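Local atomic coordinates of acyl-coa oxidase (Arabidopsis thaliana, PDB entry 1W07), a protein that oxidises long- and medium-chain acyl-CoAs to 2-trans-enoyl-CoAs with FAD and molecular oxygen, releasing hydrogen peroxide in plant peroxisomal beta-oxidation. Residues 65-69 against 93-99. The protein carries 1 engineered substitution. Residues are numbered along the deposited sequence; the frame is centred on the assembly and turned at random.
Sequences TLRKC and IDQPAYV
Residues 65-69 form a turn of helix 58-78 in the N-terminal domain; 93-99 runs from the end of helix 83-93 through a short loop into helix 98-113. Asp94 leaves helix 83-93 with positive phi (51°), Gln95 to Ala97 run extended, and CA atoms pair Lys68 with Ile93 (8.0 Å), Thr65 with Ala97 (6.8 Å) and Cys69 with Val99 (7.3 Å). The side chain of Pro96 is about 8 Å from the bound FAD. Polar bonds centre on Gln95 (chi1 t): its NE2 donates to Thr65 OG1 (2.8 Å), itself bonded to Leu61 O, while its OE1 accepts from Lys68 NZ (2.8 Å; chi1 m, then all t), which also binds Glu49 O. Water joins Lys68 NZ to Ile93 O, and another links Leu66 O to Tyr98 OH. In the apolar part, Cys69 SG (chi1 m) lies 3.6 Å from both Ala97 CB and Val99 CG2, and makes an oblique sulfur-aromatic contact with Tyr98 (chi1 p), 4.8 Å from the ring centroid. Leu66 CD2 meets Tyr98 CE2 at 3.7 Å; Leu651 of the second subunit also packs on Tyr98. Gln95 thus uses both amide ends, beside apolar packing around Cys69.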
loop_
_atom_site.group_PDB
_atom_site.type_symbol
_atom_site.label_atom_id
_atom_site.label_comp_id
_atom_site.label_asym_id
_atom_site.label_seq_id
_atom_site.Cartn_x
_atom_site.Cartn_y
_atom_site.Cartn_z
ATOM N N THR B 65 24.862 -8.365 5.055
ATOM C CA THR B 65 24.347 -7.737 6.273
ATOM C C THR B 65 25.285 -8.033 7.441
ATOM O O THR B 65 25.577 -7.148 8.267
ATOM C CB THR B 65 22.929 -8.258 6.609
ATOM O OG1 THR B 65 22.026 -7.867 5.564
ATOM C CG2 THR B 65 22.449 -7.702 7.944
ATOM N N LEU B 66 25.751 -9.276 7.525
ATOM C CA LEU B 66 26.659 -9.650 8.607
ATOM C C LEU B 66 27.935 -8.841 8.440
ATOM O O LEU B 66 28.494 -8.362 9.424
ATOM C CB LEU B 66 26.972 -11.145 8.564
ATOM C CG LEU B 66 25.756 -12.062 8.749
ATOM C CD1 LEU B 66 26.229 -13.522 8.838
ATOM C CD2 LEU B 66 24.950 -11.635 9.999
ATOM N N ARG B 67 28.382 -8.676 7.196
ATOM C CA ARG B 67 29.583 -7.897 6.917
ATOM C C ARG B 67 29.417 -6.451 7.370
ATOM O O ARG B 67 30.293 -5.900 8.042
ATOM C CB ARG B 67 29.903 -7.902 5.423
ATOM C CG ARG B 67 31.234 -7.223 5.103
ATOM C CD ARG B 67 31.427 -7.052 3.607
ATOM N NE ARG B 67 32.761 -6.547 3.308
ATOM C CZ ARG B 67 33.058 -5.814 2.239
ATOM N NH1 ARG B 67 32.114 -5.491 1.359
ATOM N NH2 ARG B 67 34.305 -5.397 2.051
ATOM N N LYS B 68 28.304 -5.828 6.985
ATOM C CA LYS B 68 28.051 -4.431 7.358
ATOM C C LYS B 68 28.005 -4.259 8.870
ATOM O O LYS B 68 28.491 -3.261 9.391
ATOM C CB LYS B 68 26.730 -3.924 6.764
ATOM C CG LYS B 68 26.743 -3.747 5.249
ATOM C CD LYS B 68 25.404 -3.206 4.734
ATOM C CE LYS B 68 25.488 -2.910 3.237
ATOM N NZ LYS B 68 24.206 -2.439 2.637
ATOM N N CYS B 69 27.422 -5.219 9.578
ATOM C CA CYS B 69 27.346 -5.095 11.024
ATOM C C CYS B 69 28.736 -5.212 11.657
ATOM O O CYS B 69 29.059 -4.488 12.597
ATOM C CB CYS B 69 26.409 -6.157 11.607
ATOM S SG CYS B 69 24.655 -5.905 11.230
ATOM N N ILE B 93 23.140 3.396 8.176
ATOM C CA ILE B 93 23.514 2.184 7.441
ATOM C C ILE B 93 22.201 1.683 6.802
ATOM O O ILE B 93 22.204 1.044 5.742
ATOM C CB ILE B 93 24.121 1.120 8.396
ATOM C CG1 ILE B 93 25.522 1.568 8.827
ATOM C CG2 ILE B 93 24.167 -0.248 7.720
ATOM C CD1 ILE B 93 26.187 0.632 9.841
ATOM N N ASP B 94 21.088 1.980 7.478
ATOM C CA ASP B 94 19.751 1.685 6.984
ATOM C C ASP B 94 19.510 0.251 6.515
ATOM O O ASP B 94 19.007 0.021 5.415
ATOM C CB ASP B 94 19.468 2.668 5.849
ATOM C CG ASP B 94 18.013 2.699 5.447
ATOM O OD1 ASP B 94 17.745 2.877 4.243
ATOM O OD2 ASP B 94 17.142 2.573 6.330
ATOM N N GLN B 95 19.871 -0.726 7.340
ATOM C CA GLN B 95 19.670 -2.104 6.933
ATOM C C GLN B 95 19.241 -2.990 8.088
ATOM O O GLN B 95 20.026 -3.297 8.977
ATOM C CB GLN B 95 20.947 -2.643 6.277
ATOM C CG GLN B 95 20.777 -4.025 5.637
ATOM C CD GLN B 95 21.655 -4.218 4.413
ATOM O OE1 GLN B 95 21.748 -3.334 3.558
ATOM N NE2 GLN B 95 22.281 -5.384 4.307
ATOM N N PRO B 96 17.966 -3.407 8.094
ATOM C CA PRO B 96 17.416 -4.265 9.147
ATOM C C PRO B 96 18.370 -5.430 9.421
ATOM O O PRO B 96 18.745 -6.161 8.499
ATOM C CB PRO B 96 16.091 -4.722 8.550
ATOM C CG PRO B 96 15.664 -3.496 7.763
ATOM C CD PRO B 96 16.942 -3.106 7.068
ATOM N N ALA B 97 18.748 -5.604 10.684
ATOM C CA ALA B 97 19.697 -6.649 11.048
ATOM C C ALA B 97 19.541 -7.032 12.512
ATOM O O ALA B 97 18.966 -6.287 13.307
ATOM C CB ALA B 97 21.126 -6.159 10.784
ATOM N N TYR B 98 20.072 -8.195 12.865
ATOM C CA TYR B 98 19.984 -8.720 14.217
ATOM C C TYR B 98 20.408 -7.712 15.267
ATOM O O TYR B 98 19.887 -7.708 16.382
ATOM C CB TYR B 98 20.841 -9.980 14.341
ATOM C CG TYR B 98 22.321 -9.708 14.279
ATOM C CD1 TYR B 98 23.052 -9.465 15.442
ATOM C CD2 TYR B 98 22.998 -9.707 13.066
ATOM C CE1 TYR B 98 24.420 -9.236 15.398
ATOM C CE2 TYR B 98 24.366 -9.474 13.005
ATOM C CZ TYR B 98 25.072 -9.245 14.165
ATOM O OH TYR B 98 26.431 -9.040 14.100
ATOM N N VAL B 99 21.360 -6.865 14.901
ATOM C CA VAL B 99 21.869 -5.850 15.806
ATOM C C VAL B 99 20.746 -4.962 16.352
ATOM O O VAL B 99 20.807 -4.513 17.498
ATOM C CB VAL B 99 22.919 -4.953 15.099
ATOM C CG1 VAL B 99 23.300 -3.789 15.986
ATOM C CG2 VAL B 99 24.163 -5.769 14.771
HETATM O O HOH W 1 28.061 -9.401 11.987
HETATM O O HOH W 2 24.134 0.063 4.036
HETATM O O HOH W 3 23.628 -5.341 1.457
#